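Local coordinates for aldose 1-epimerase (Escherichia coli, PDB 3NRE), which probably interconverts the alpha and beta anomers of an aldose sugar, as galactose mutarotases do, at residues A[187-192]-A[202-207]; A[222-227]-A[251-256]; A[31-36]-A[286-291]; A[235-240]-A[246-251]. All blocks are in the same frame, centred on the assembly; numbering follows the deposited sequence.

Contact 1 (A[187-192]-A[202-207])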
loop_
_atom_site.group_PDB
_atom_site.type_symbol
_atom_site.label_atom_id
_atom_site.label_comp_id
_atom_site.label_asym_id
_atom_site.label_seq_id
_atom_site.Cartn_x
_atom_site.Cartn_y
_atom_site.Cartn_z
ATOM N N LEU A 187 -0.208 -14.103 14.725
ATOM C CA LEU A 187 0.260 -13.412 13.491
ATOM C C LEU A 187 0.506 -14.370 12.313
ATOM O O LEU A 187 1.192 -14.039 11.347
ATOM C CB LEU A 187 1.558 -12.640 13.768
ATOM C CG LEU A 187 1.432 -11.489 14.749
ATOM C CD1 LEU A 187 2.788 -10.872 15.062
ATOM C CD2 LEU A 187 0.456 -10.472 14.175
ATOM N N ASP A 188 -0.077 -15.543 12.374
ATOM C CA ASP A 188 0.116 -16.562 11.336
ATOM C C ASP A 188 -1.132 -16.657 10.472
ATOM O O ASP A 188 -2.146 -17.269 10.875
ATOM C CB ASP A 188 0.423 -17.939 11.984
ATOM C CG ASP A 188 0.868 -18.984 10.960
ATOM O OD1 ASP A 188 0.554 -18.813 9.767
ATOM O OD2 ASP A 188 1.508 -20.008 11.352
ATOM N N PHE A 189 -1.057 -16.044 9.282
ATOM C CA PHE A 189 -2.168 -15.957 8.359
ATOM C C PHE A 189 -2.011 -16.918 7.190
ATOM O O PHE A 189 -2.680 -16.767 6.166
ATOM C CB PHE A 189 -2.337 -14.510 7.859
ATOM C CG PHE A 189 -2.450 -13.526 8.982
ATOM C CD1 PHE A 189 -3.563 -13.542 9.809
ATOM C CD2 PHE A 189 -1.415 -12.661 9.276
ATOM C CE1 PHE A 189 -3.647 -12.612 10.899
ATOM C CE2 PHE A 189 -1.482 -11.777 10.356
ATOM C CZ PHE A 189 -2.605 -11.767 11.171
ATOM N N ASN A 190 -1.164 -17.940 7.334
ATOM C CA ASN A 190 -1.091 -18.964 6.272
ATOM C C ASN A 190 -2.432 -19.671 6.027
ATOM O O ASN A 190 -2.801 -19.960 4.892
ATOM C CB ASN A 190 0.014 -19.988 6.559
ATOM C CG ASN A 190 1.399 -19.420 6.315
ATOM O OD1 ASN A 190 1.858 -19.358 5.167
ATOM N ND2 ASN A 190 2.044 -18.934 7.380
ATOM N N GLN A 191 -3.157 -19.932 7.115
ATOM C CA GLN A 191 -4.581 -20.382 7.060
ATOM C C GLN A 191 -5.433 -19.191 7.574
ATOM O O GLN A 191 -4.945 -18.390 8.377
ATOM C CB GLN A 191 -4.800 -21.621 7.940
ATOM C CG GLN A 191 -4.172 -22.949 7.400
ATOM C CD GLN A 191 -4.569 -23.232 5.941
ATOM O OE1 GLN A 191 -3.728 -23.178 5.036
ATOM N NE2 GLN A 191 -5.866 -23.477 5.706
ATOM N N PRO A 192 -6.697 -19.063 7.120
ATOM C CA PRO A 192 -7.518 -17.946 7.561
ATOM C C PRO A 192 -7.498 -17.743 9.077
ATOM O O PRO A 192 -7.684 -18.717 9.827
ATOM C CB PRO A 192 -8.921 -18.332 7.101
ATOM C CG PRO A 192 -8.703 -19.303 5.986
ATOM C CD PRO A 192 -7.454 -20.041 6.318
ATOM N N ASN A 202 3.569 -4.843 11.496
ATOM C CA ASN A 202 4.596 -5.866 11.189
ATOM C C ASN A 202 4.612 -6.171 9.733
ATOM O O ASN A 202 3.529 -6.316 9.097
ATOM C CB ASN A 202 4.376 -7.170 11.972
ATOM C CG ASN A 202 4.505 -6.989 13.459
ATOM O OD1 ASN A 202 3.549 -6.590 14.157
ATOM N ND2 ASN A 202 5.721 -7.241 13.985
ATOM N N GLY A 203 5.830 -6.343 9.203
ATOM C CA GLY A 203 6.026 -6.821 7.857
ATOM C C GLY A 203 6.236 -8.352 7.852
ATOM O O GLY A 203 6.740 -8.929 8.848
ATOM N N PHE A 204 5.811 -8.980 6.753
ATOM C CA PHE A 204 5.837 -10.427 6.578
ATOM C C PHE A 204 6.551 -10.735 5.271
ATOM O O PHE A 204 6.392 -10.024 4.280
ATOM C CB PHE A 204 4.395 -10.999 6.563
ATOM C CG PHE A 204 3.700 -10.828 7.876
ATOM C CD1 PHE A 204 3.119 -9.617 8.197
ATOM C CD2 PHE A 204 3.699 -11.838 8.806
ATOM C CE1 PHE A 204 2.545 -9.422 9.434
ATOM C CE2 PHE A 204 3.123 -11.665 10.048
ATOM C CZ PHE A 204 2.516 -10.440 10.362
ATOM N N ALA A 205 7.353 -11.794 5.297
ATOM C CA ALA A 205 8.119 -12.227 4.115
ATOM C C ALA A 205 7.619 -13.575 3.654
ATOM O O ALA A 205 6.856 -14.267 4.354
ATOM C CB ALA A 205 9.619 -12.349 4.455
ATOM N N GLY A 206 8.057 -13.967 2.467
ATOM C CA GLY A 206 7.679 -15.265 1.929
ATOM C C GLY A 206 6.298 -15.336 1.308
ATOM O O GLY A 206 5.767 -16.409 1.096
ATOM N N TRP A 207 5.759 -14.189 0.937
ATOM C CA TRP A 207 4.426 -14.112 0.402
ATOM C C TRP A 207 4.453 -14.433 -1.071
ATOM O O TRP A 207 5.484 -14.244 -1.734
ATOM C CB TRP A 207 3.900 -12.696 0.598
ATOM C CG TRP A 207 2.473 -12.497 0.285
ATOM C CD1 TRP A 207 1.453 -13.343 0.554
ATOM C CD2 TRP A 207 1.883 -11.287 -0.214
ATOM N NE1 TRP A 207 0.260 -12.757 0.187
ATOM C CE2 TRP A 207 0.505 -11.505 -0.304
ATOM C CE3 TRP A 207 2.405 -10.063 -0.653
ATOM C CZ2 TRP A 207 -0.373 -10.533 -0.776
ATOM C CZ3 TRP A 207 1.562 -9.111 -1.114
ATOM C CH2 TRP A 207 0.179 -9.358 -1.208
#
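In the beta-sandwich of the galactose mutarotase fold, Leu187 and Phe189 of a loop meet Phe204 of strand 200-205. The loop contains an Asx turn. Asp188 OD1 accepts from the backbone N of Asn190 at 3.1 Å, and also from Asn190 ND2 at 2.8 Å. The second bond reaches the carboxylate on its syn side, tilted out of the carboxylate plane. Asn190 ND2 also bonds to Ala164 O, which ties the turn to the loop after strand 159-162.

Phe204 and Leu187 carry most of the contact. Phe204 CG lies anti to the carbonyl carbon (chi1 -65°), which sends the ring toward the loop. Phe204 CE2 comes to 3.3 Å from Leu187 O and to 4.2 Å from Leu187 CB. Phe204 CZ is 4.2 Å from Phe189 CE2 and sits at the edge of the Phe189 ring, near its plane. Tyr233 stacks on the Phe204 ring. Leu187 C lies over one face of the Phe189 ring, toward its rim. Replacing Phe204 by an alanine would probably open a gap beside Leu187 and leave Tyr233 without its stacking partner.

No hydrogen bond joins the two segments. The loop therefore owes its shape to its own polar turn and to bonds with strand 159-162 and the loop after it, while its contact with Phe204 is van der Waals packing, with one backbone carbonyl oxygen against the ring.

Contact 2 (A[222-227]-A[251-256])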
loop_
_atom_site.group_PDB
_atom_site.type_symbol
_atom_site.label_atom_id
_atom_site.label_comp_id
_atom_site.label_asym_id
_atom_site.label_seq_id
_atom_site.Cartn_x
_atom_site.Cartn_y
_atom_site.Cartn_z
ATOM N N ILE A 222 -12.885 -10.703 -0.355
ATOM C CA ILE A 222 -12.116 -9.976 -1.367
ATOM C C ILE A 222 -10.861 -10.768 -1.620
ATOM O O ILE A 222 -10.188 -11.164 -0.667
ATOM C CB ILE A 222 -11.684 -8.566 -0.893
ATOM C CG1 ILE A 222 -12.903 -7.675 -0.721
ATOM C CG2 ILE A 222 -10.682 -7.935 -1.870
ATOM C CD1 ILE A 222 -12.559 -6.226 -0.572
ATOM N N ILE A 223 -10.582 -11.006 -2.905
ATOM C CA ILE A 223 -9.417 -11.753 -3.361
ATOM C C ILE A 223 -8.455 -10.734 -3.908
ATOM O O ILE A 223 -8.736 -10.044 -4.882
ATOM C CB ILE A 223 -9.717 -12.729 -4.512
ATOM C CG1 ILE A 223 -10.648 -13.839 -4.063
ATOM C CG2 ILE A 223 -8.411 -13.283 -5.125
ATOM C CD1 ILE A 223 -10.137 -14.625 -2.944
HETATM N N MSE A 224 -7.313 -10.664 -3.249
HETATM C CA MSE A 224 -6.224 -9.753 -3.636
HETATM C C MSE A 224 -5.163 -10.544 -4.402
HETATM O O MSE A 224 -4.694 -11.592 -3.920
HETATM C CB MSE A 224 -5.570 -9.077 -2.405
HETATM C CG MSE A 224 -4.245 -8.316 -2.725
HETATM SE SE MSE A 224 -3.294 -7.273 -1.325
HETATM C CE MSE A 224 -4.695 -6.234 -0.578
ATOM N N GLU A 225 -4.782 -10.023 -5.578
ATOM C CA GLU A 225 -3.729 -10.610 -6.424
ATOM C C GLU A 225 -2.808 -9.506 -6.920
ATOM O O GLU A 225 -3.246 -8.406 -7.232
ATOM C CB GLU A 225 -4.300 -11.350 -7.644
ATOM C CG GLU A 225 -5.066 -12.582 -7.264
ATOM C CD GLU A 225 -5.534 -13.410 -8.473
ATOM O OE1 GLU A 225 -4.863 -13.430 -9.538
ATOM O OE2 GLU A 225 -6.588 -14.052 -8.327
ATOM N N THR A 226 -1.515 -9.765 -6.907
ATOM C CA THR A 226 -0.537 -8.794 -7.407
ATOM C C THR A 226 0.265 -9.388 -8.578
ATOM O O THR A 226 0.543 -10.634 -8.638
ATOM C CB THR A 226 0.446 -8.366 -6.306
ATOM O OG1 THR A 226 0.981 -9.557 -5.686
ATOM C CG2 THR A 226 -0.245 -7.415 -5.266
ATOM N N THR A 227 0.639 -8.515 -9.513
ATOM C CA THR A 227 1.449 -8.936 -10.681
ATOM C C THR A 227 2.494 -7.880 -10.996
ATOM O O THR A 227 2.140 -6.731 -11.239
ATOM C CB THR A 227 0.602 -9.092 -11.983
ATOM O OG1 THR A 227 -0.551 -9.884 -11.709
ATOM C CG2 THR A 227 1.408 -9.769 -13.085
ATOM N N PHE A 251 -8.474 -2.282 9.418
ATOM C CA PHE A 251 -7.085 -2.788 9.440
ATOM C C PHE A 251 -6.524 -2.607 8.056
ATOM O O PHE A 251 -7.252 -2.363 7.125
ATOM C CB PHE A 251 -6.992 -4.278 9.815
ATOM C CG PHE A 251 -7.425 -5.204 8.724
ATOM C CD1 PHE A 251 -8.788 -5.434 8.499
ATOM C CD2 PHE A 251 -6.483 -5.841 7.897
ATOM C CE1 PHE A 251 -9.211 -6.292 7.471
ATOM C CE2 PHE A 251 -6.889 -6.693 6.884
ATOM C CZ PHE A 251 -8.270 -6.923 6.669
ATOM N N CYS A 252 -5.200 -2.697 7.923
ATOM C CA CYS A 252 -4.538 -2.600 6.619
ATOM C C CYS A 252 -3.791 -3.864 6.312
ATOM O O CYS A 252 -3.190 -4.486 7.186
ATOM C CB CYS A 252 -3.555 -1.462 6.575
ATOM S SG CYS A 252 -4.280 0.095 7.043
ATOM N N LEU A 253 -3.838 -4.259 5.044
ATOM C CA LEU A 253 -2.976 -5.345 4.527
ATOM C C LEU A 253 -2.333 -4.697 3.333
ATOM O O LEU A 253 -3.010 -4.418 2.339
ATOM C CB LEU A 253 -3.754 -6.609 4.139
ATOM C CG LEU A 253 -2.883 -7.808 3.767
ATOM C CD1 LEU A 253 -3.686 -9.121 3.910
ATOM C CD2 LEU A 253 -2.250 -7.683 2.349
ATOM N N GLU A 254 -1.028 -4.437 3.429
ATOM C CA GLU A 254 -0.301 -3.532 2.490
ATOM C C GLU A 254 0.664 -4.308 1.602
ATOM O O GLU A 254 1.730 -4.705 2.073
ATOM C CB GLU A 254 0.521 -2.506 3.252
ATOM C CG GLU A 254 -0.244 -1.793 4.377
ATOM C CD GLU A 254 0.697 -1.126 5.418
ATOM O OE1 GLU A 254 1.830 -0.629 5.083
ATOM O OE2 GLU A 254 0.210 -1.144 6.568
ATOM N N PRO A 255 0.333 -4.512 0.328
ATOM C CA PRO A 255 1.283 -5.202 -0.550
ATOM C C PRO A 255 2.452 -4.318 -0.974
ATOM O O PRO A 255 2.307 -3.108 -1.267
ATOM C CB PRO A 255 0.448 -5.584 -1.749
ATOM C CG PRO A 255 -0.569 -4.431 -1.804
ATOM C CD PRO A 255 -0.895 -4.160 -0.392
HETATM N N MSE A 256 3.646 -4.920 -0.968
HETATM C CA MSE A 256 4.832 -4.200 -1.329
HETATM C C MSE A 256 5.669 -5.043 -2.225
HETATM O O MSE A 256 5.786 -6.260 -2.010
HETATM C CB MSE A 256 5.689 -3.862 -0.072
HETATM C CG MSE A 256 4.998 -2.992 0.930
HETATM SE SE MSE A 256 6.039 -3.158 2.591
HETATM C CE MSE A 256 7.750 -2.770 2.054
#
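Met224 reaches across the beta-sandwich of the galactose mutarotase fold to touch Leu253 and Pro255. Its strand, 222-227, and strand 251-256 belong to different sheets. Their axes come within 9.3 Å and run nearly parallel, 15° apart. They face each other through side chains, and no hydrogen bond links them.

Met224 is modelled as selenomethionine. It has two conformers, and this account holds for one of them. CB packs beside Leu286 of the adjacent strand 279-290. CG is anti to the backbone N (chi1 169°), and it carries the chain away from its own sheet. SE comes next and meets both partners. It lies 3.8 Å from Leu253 CD2 and 4.0 Å from Pro255 CG, with Pro255 CD equally near. Trp207 also touches SE. At this point the chain bends, with chi3 at -49°. The bend turns the tip, CE, toward Leu253, where it lies 3.8 Å from Leu253 O and 4.1 Å from Leu253 CD2. That carbonyl oxygen is buried without a hydrogen-bond partner, and the CE methyl lies against it.

Thr226 adds a smaller contact two residues along the strand. Its hydroxyl faces other chain segments, where OG1 bonds with Gly209 O and Ala230 N. This leaves its methyl for the opposing strand: Thr226 CG2 lies 4.0 Å from Pro255 CB.

Contact 3 (A[31-36]-A[286-291])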
loop_
_atom_site.group_PDB
_atom_site.type_symbol
_atom_site.label_atom_id
_atom_site.label_comp_id
_atom_site.label_asym_id
_atom_site.label_seq_id
_atom_site.Cartn_x
_atom_site.Cartn_y
_atom_site.Cartn_z
ATOM N N THR A 31 -22.468 -1.325 0.352
ATOM C CA THR A 31 -21.529 -2.067 1.203
ATOM C C THR A 31 -20.086 -1.612 0.916
ATOM O O THR A 31 -19.608 -1.697 -0.206
ATOM C CB THR A 31 -21.597 -3.625 0.975
ATOM O OG1 THR A 31 -22.936 -4.087 1.132
ATOM C CG2 THR A 31 -20.654 -4.415 1.968
ATOM N N PRO A 32 -19.390 -1.116 1.946
ATOM C CA PRO A 32 -18.011 -0.698 1.745
ATOM C C PRO A 32 -17.080 -1.874 1.713
ATOM O O PRO A 32 -17.128 -2.742 2.602
ATOM C CB PRO A 32 -17.706 0.206 2.924
ATOM C CG PRO A 32 -18.820 0.071 3.879
ATOM C CD PRO A 32 -19.940 -0.674 3.245
ATOM N N LEU A 33 -16.311 -1.940 0.644
ATOM C CA LEU A 33 -15.303 -2.993 0.478
ATOM C C LEU A 33 -13.981 -2.565 1.047
ATOM O O LEU A 33 -13.155 -3.393 1.449
ATOM C CB LEU A 33 -15.161 -3.326 -1.009
ATOM C CG LEU A 33 -16.473 -3.715 -1.706
ATOM C CD1 LEU A 33 -16.233 -3.931 -3.186
ATOM C CD2 LEU A 33 -17.135 -4.992 -1.045
ATOM N N LEU A 34 -13.704 -1.262 0.918
ATOM C CA LEU A 34 -12.620 -0.610 1.632
ATOM C C LEU A 34 -13.279 0.392 2.581
ATOM O O LEU A 34 -14.437 0.818 2.401
ATOM C CB LEU A 34 -11.706 0.151 0.653
ATOM C CG LEU A 34 -10.863 -0.582 -0.378
ATOM C CD1 LEU A 34 -10.115 0.370 -1.322
ATOM C CD2 LEU A 34 -9.903 -1.577 0.364
ATOM N N ARG A 35 -12.548 0.777 3.620
ATOM C CA ARG A 35 -13.003 1.738 4.560
ATOM C C ARG A 35 -13.370 3.021 3.786
ATOM O O ARG A 35 -12.550 3.528 3.074
ATOM C CB ARG A 35 -11.868 2.063 5.556
ATOM C CG ARG A 35 -12.175 3.168 6.495
ATOM C CD ARG A 35 -11.020 3.572 7.366
ATOM N NE ARG A 35 -10.029 4.365 6.644
ATOM C CZ ARG A 35 -9.008 4.950 7.258
ATOM N NH1 ARG A 35 -8.834 4.759 8.546
ATOM N NH2 ARG A 35 -8.137 5.675 6.589
ATOM N N PRO A 36 -14.561 3.585 4.000
ATOM C CA PRO A 36 -14.878 4.829 3.279
ATOM C C PRO A 36 -13.913 5.938 3.665
ATOM O O PRO A 36 -13.703 6.146 4.867
ATOM C CB PRO A 36 -16.318 5.159 3.763
ATOM C CG PRO A 36 -16.885 3.869 4.026
ATOM C CD PRO A 36 -15.759 3.050 4.660
ATOM N N LEU A 286 -8.315 -6.378 -6.800
ATOM C CA LEU A 286 -9.196 -6.774 -5.706
ATOM C C LEU A 286 -10.486 -7.286 -6.313
ATOM O O LEU A 286 -11.212 -6.533 -6.934
ATOM C CB LEU A 286 -9.475 -5.570 -4.790
ATOM C CG LEU A 286 -8.261 -4.873 -4.144
ATOM C CD1 LEU A 286 -8.714 -3.611 -3.391
ATOM C CD2 LEU A 286 -7.495 -5.841 -3.252
ATOM N N ARG A 287 -10.792 -8.559 -6.106
ATOM C CA ARG A 287 -11.970 -9.161 -6.695
ATOM C C ARG A 287 -12.959 -9.511 -5.613
ATOM O O ARG A 287 -12.588 -10.159 -4.624
ATOM C CB ARG A 287 -11.606 -10.404 -7.513
ATOM C CG ARG A 287 -12.798 -11.107 -8.114
ATOM C CD ARG A 287 -12.429 -12.099 -9.235
ATOM N NE ARG A 287 -11.582 -13.184 -8.735
ATOM C CZ ARG A 287 -12.013 -14.247 -8.054
ATOM N NH1 ARG A 287 -13.298 -14.410 -7.747
ATOM N NH2 ARG A 287 -11.139 -15.162 -7.664
ATOM N N VAL A 288 -14.230 -9.133 -5.797
ATOM C CA VAL A 288 -15.253 -9.451 -4.801
ATOM C C VAL A 288 -15.901 -10.758 -5.173
ATOM O O VAL A 288 -16.281 -10.946 -6.330
ATOM C CB VAL A 288 -16.368 -8.383 -4.710
ATOM C CG1 VAL A 288 -17.196 -8.589 -3.436
ATOM C CG2 VAL A 288 -15.788 -7.008 -4.750
ATOM N N GLU A 289 -16.044 -11.652 -4.205
ATOM C CA GLU A 289 -16.788 -12.864 -4.468
ATOM C C GLU A 289 -17.716 -13.244 -3.334
ATOM O O GLU A 289 -17.501 -12.906 -2.163
ATOM C CB GLU A 289 -15.869 -14.033 -4.864
ATOM C CG GLU A 289 -14.869 -14.472 -3.844
ATOM C CD GLU A 289 -14.184 -15.811 -4.210
ATOM O OE1 GLU A 289 -14.040 -16.111 -5.409
ATOM O OE2 GLU A 289 -13.768 -16.554 -3.292
ATOM N N TRP A 290 -18.807 -13.924 -3.700
ATOM C CA TRP A 290 -19.738 -14.377 -2.692
ATOM C C TRP A 290 -18.931 -15.468 -1.988
ATOM O O TRP A 290 -18.226 -16.205 -2.647
ATOM C CB TRP A 290 -21.071 -14.821 -3.332
ATOM C CG TRP A 290 -22.010 -13.615 -3.729
ATOM C CD1 TRP A 290 -23.376 -13.594 -3.626
ATOM C CD2 TRP A 290 -21.638 -12.307 -4.264
ATOM N NE1 TRP A 290 -23.874 -12.383 -4.060
ATOM C CE2 TRP A 290 -22.840 -11.577 -4.452
ATOM C CE3 TRP A 290 -20.419 -11.689 -4.603
ATOM C CZ2 TRP A 290 -22.854 -10.260 -4.958
ATOM C CZ3 TRP A 290 -20.427 -10.375 -5.101
ATOM C CH2 TRP A 290 -21.634 -9.684 -5.274
ATOM N N LEU A 291 -18.951 -15.499 -0.657
ATOM C CA LEU A 291 -18.002 -16.317 0.114
ATOM C C LEU A 291 -18.336 -17.811 -0.041
ATOM O O LEU A 291 -19.482 -18.168 -0.391
ATOM C CB LEU A 291 -18.024 -15.885 1.597
ATOM C CG LEU A 291 -16.905 -16.194 2.605
ATOM C CD1 LEU A 291 -17.413 -15.836 4.007
ATOM C CD2 LEU A 291 -16.380 -17.645 2.613
ATOM O OXT LEU A 291 -17.483 -18.706 0.149
#
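Strand 31-32 is an outermost strand of the small N-terminal antiparallel sheet. Leu33 and Leu34, which follow in the chain, pack on Val288 and Leu286 of strand 286-290. That strand belongs to the large antiparallel sheet of the mutarotase beta-sandwich. The contact thus joins the N-terminal region to the last strand.

Leu33 CG is anti to the carbonyl carbon (chi1 -55°), and its branch crosses Val288 at about a right angle. Leu33 CD1 lies 3.5 Å from Val288 CG2. This is tighter than usual, but Val288 has two conformers, so the closeness is doubtful. Leu34 CD2 reaches Leu286 CD1 more loosely, at 4.4 Å. Phe26, Ile222 and Phe152 help to enclose these leucines.

Arg287 and Glu289 project from the other side of the strand and form a salt bridge there. Glu289 OE2 has a second partner in Arg212. Arg287 NH1 meets Glu289 OE1 at 3.0 Å, on the anti side of the carboxylate and 30° out of its plane.

Contact 4 (A[235-240]-A[246-251])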
loop_
_atom_site.group_PDB
_atom_site.type_symbol
_atom_site.label_atom_id
_atom_site.label_comp_id
_atom_site.label_asym_id
_atom_site.label_seq_id
_atom_site.Cartn_x
_atom_site.Cartn_y
_atom_site.Cartn_z
ATOM N N ILE A 235 0.896 -5.731 7.889
ATOM C CA ILE A 235 -0.404 -5.708 8.524
ATOM C C ILE A 235 -0.348 -4.559 9.522
ATOM O O ILE A 235 0.616 -4.446 10.317
ATOM C CB ILE A 235 -0.712 -6.980 9.318
ATOM C CG1 ILE A 235 -0.773 -8.202 8.413
ATOM C CG2 ILE A 235 -2.022 -6.843 10.122
ATOM C CD1 ILE A 235 -1.864 -8.153 7.298
ATOM N N PHE A 236 -1.397 -3.744 9.504
ATOM C CA PHE A 236 -1.628 -2.713 10.485
ATOM C C PHE A 236 -2.980 -2.898 11.171
ATOM O O PHE A 236 -4.007 -3.011 10.498
ATOM C CB PHE A 236 -1.548 -1.313 9.812
ATOM C CG PHE A 236 -1.709 -0.217 10.792
ATOM C CD1 PHE A 236 -0.823 -0.111 11.833
ATOM C CD2 PHE A 236 -2.744 0.665 10.718
ATOM C CE1 PHE A 236 -0.965 0.864 12.776
ATOM C CE2 PHE A 236 -2.911 1.666 11.682
ATOM C CZ PHE A 236 -2.013 1.774 12.698
ATOM N N VAL A 237 -2.964 -2.936 12.506
ATOM C CA VAL A 237 -4.130 -2.822 13.385
ATOM C C VAL A 237 -3.737 -1.743 14.382
ATOM O O VAL A 237 -2.661 -1.797 14.986
ATOM C CB VAL A 237 -4.456 -4.101 14.152
ATOM C CG1 VAL A 237 -5.727 -3.892 15.012
ATOM C CG2 VAL A 237 -4.632 -5.251 13.184
ATOM N N SER A 238 -4.603 -0.766 14.556
ATOM C CA SER A 238 -4.317 0.333 15.487
ATOM C C SER A 238 -4.693 -0.003 16.949
ATOM O O SER A 238 -4.909 -1.161 17.285
ATOM C CB SER A 238 -4.980 1.605 14.931
ATOM O OG SER A 238 -4.465 2.795 15.504
ATOM N N ASP A 239 -4.732 0.973 17.850
ATOM C CA ASP A 239 -5.124 0.737 19.260
ATOM C C ASP A 239 -5.745 2.010 19.809
ATOM O O ASP A 239 -5.287 3.108 19.442
ATOM C CB ASP A 239 -3.899 0.366 20.113
ATOM C CG ASP A 239 -4.253 0.080 21.596
ATOM O OD1 ASP A 239 -5.233 -0.620 21.869
ATOM O OD2 ASP A 239 -3.517 0.540 22.489
ATOM N N PRO A 240 -6.775 1.890 20.659
ATOM C CA PRO A 240 -7.326 3.132 21.212
ATOM C C PRO A 240 -6.346 4.012 22.006
ATOM O O PRO A 240 -6.719 5.143 22.308
ATOM C CB PRO A 240 -8.480 2.665 22.080
ATOM C CG PRO A 240 -8.898 1.333 21.517
ATOM C CD PRO A 240 -7.704 0.749 20.801
ATOM N N TYR A 246 -10.443 5.198 17.770
ATOM C CA TYR A 246 -10.288 3.884 17.127
ATOM C C TYR A 246 -10.983 2.761 17.865
ATOM O O TYR A 246 -10.723 2.518 19.046
ATOM C CB TYR A 246 -8.811 3.543 16.894
ATOM C CG TYR A 246 -8.569 2.260 16.137
ATOM C CD1 TYR A 246 -8.818 2.160 14.777
ATOM C CD2 TYR A 246 -8.061 1.140 16.778
ATOM C CE1 TYR A 246 -8.598 0.989 14.098
ATOM C CE2 TYR A 246 -7.810 -0.057 16.073
ATOM C CZ TYR A 246 -8.096 -0.127 14.764
ATOM O OH TYR A 246 -7.829 -1.285 14.076
ATOM N N ALA A 247 -11.859 2.054 17.141
ATOM C CA ALA A 247 -12.713 1.030 17.733
ATOM C C ALA A 247 -12.545 -0.300 17.026
ATOM O O ALA A 247 -13.480 -1.093 16.987
ATOM C CB ALA A 247 -14.167 1.474 17.653
ATOM N N PHE A 248 -11.365 -0.531 16.444
ATOM C CA PHE A 248 -11.073 -1.772 15.711
ATOM C C PHE A 248 -12.049 -1.900 14.539
ATOM O O PHE A 248 -12.591 -2.968 14.287
ATOM C CB PHE A 248 -11.163 -3.010 16.645
ATOM C CG PHE A 248 -10.088 -3.049 17.700
ATOM C CD1 PHE A 248 -8.781 -3.296 17.361
ATOM C CD2 PHE A 248 -10.405 -2.840 19.046
ATOM C CE1 PHE A 248 -7.781 -3.318 18.320
ATOM C CE2 PHE A 248 -9.410 -2.852 20.027
ATOM C CZ PHE A 248 -8.095 -3.098 19.667
ATOM N N ASP A 249 -12.258 -0.799 13.828
ATOM C CA ASP A 249 -13.223 -0.729 12.739
ATOM C C ASP A 249 -12.534 -0.852 11.376
ATOM O O ASP A 249 -13.220 -0.913 10.352
ATOM C CB ASP A 249 -14.032 0.590 12.823
ATOM C CG ASP A 249 -13.144 1.807 13.057
ATOM O OD1 ASP A 249 -12.405 1.898 14.106
ATOM O OD2 ASP A 249 -13.189 2.708 12.183
ATOM N N PHE A 250 -11.191 -0.831 11.355
ATOM C CA PHE A 250 -10.399 -1.119 10.152
ATOM C C PHE A 250 -9.055 -1.726 10.453
ATOM O O PHE A 250 -8.566 -1.704 11.557
ATOM C CB PHE A 250 -10.146 0.130 9.271
ATOM C CG PHE A 250 -9.184 1.144 9.911
ATOM C CD1 PHE A 250 -7.801 0.994 9.799
ATOM C CD2 PHE A 250 -9.684 2.159 10.715
ATOM C CE1 PHE A 250 -6.911 1.937 10.443
ATOM C CE2 PHE A 250 -8.786 3.088 11.328
ATOM C CZ PHE A 250 -7.446 2.928 11.187
ATOM N N PHE A 251 -8.474 -2.282 9.418
ATOM C CA PHE A 251 -7.085 -2.788 9.440
ATOM C C PHE A 251 -6.524 -2.607 8.056
ATOM O O PHE A 251 -7.252 -2.363 7.125
ATOM C CB PHE A 251 -6.992 -4.278 9.815
ATOM C CG PHE A 251 -7.425 -5.204 8.724
ATOM C CD1 PHE A 251 -8.788 -5.434 8.499
ATOM C CD2 PHE A 251 -6.483 -5.841 7.897
ATOM C CE1 PHE A 251 -9.211 -6.292 7.471
ATOM C CE2 PHE A 251 -6.889 -6.693 6.884
ATOM C CZ PHE A 251 -8.270 -6.923 6.669
#
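Tyr246 CG is anti to the backbone N (chi1 -175°), which extends the ring beneath Ser238. Ser238 CB, rather than OG, rests over the ring. It lies 3.4 Å from the Tyr246 ring centroid and 9° off the normal, a CH-pi contact. Phe248 N lies over the opposite face, 3.5 Å above the plane. The ring is thus held flat between Ser238 CB and Phe248 N, at the base of the long connection between antiparallel strands 232-237 and 250-256.

The hydroxyl fixes the other end. Tyr246 OH donates to Phe250 O at 2.7 Å, nearly in line with the carbonyl bond. Ser238 N gives it a weak bond at 3.3 Å. Val237 CG1 sits at the edge of the Tyr246 ring and 3.9 Å from Phe248 CD1, at the edge of that ring too. Pro240 CG packs 3.3 Å from Tyr246 O.

A phenylalanine in place of Tyr246 would probably keep the CH-pi contact but leave Phe250 O without this donor and Ser238 N without its weak acceptor. The contact is mainly aromatic and apolar, and one phenol hydroxyl supplies the polar link between the two ends of the connection.

Contact 2 is the most central, its centre about 8 Å from the centre of the chain; the centres of the others are about 16 to 17 Å away. Contacts 1 to 3 are buried all the same; contact 4 is partly buried, with Pro240 exposed. Contacts 2 and 4 share Phe251 and strand 250-256. Contacts 2 and 3 use the neighbouring strands 220-227 and 279-290, and contacts 1 and 4 the neighbouring strands 200-205 and 232-237. Contacts 2 and 3 are aliphatic. Contact 1 adds aromatic rings, and contact 4 alone has a hydrogen bond across its segments, a weak one. Trp207 of contact 1 also packs on Pro255 of contact 2.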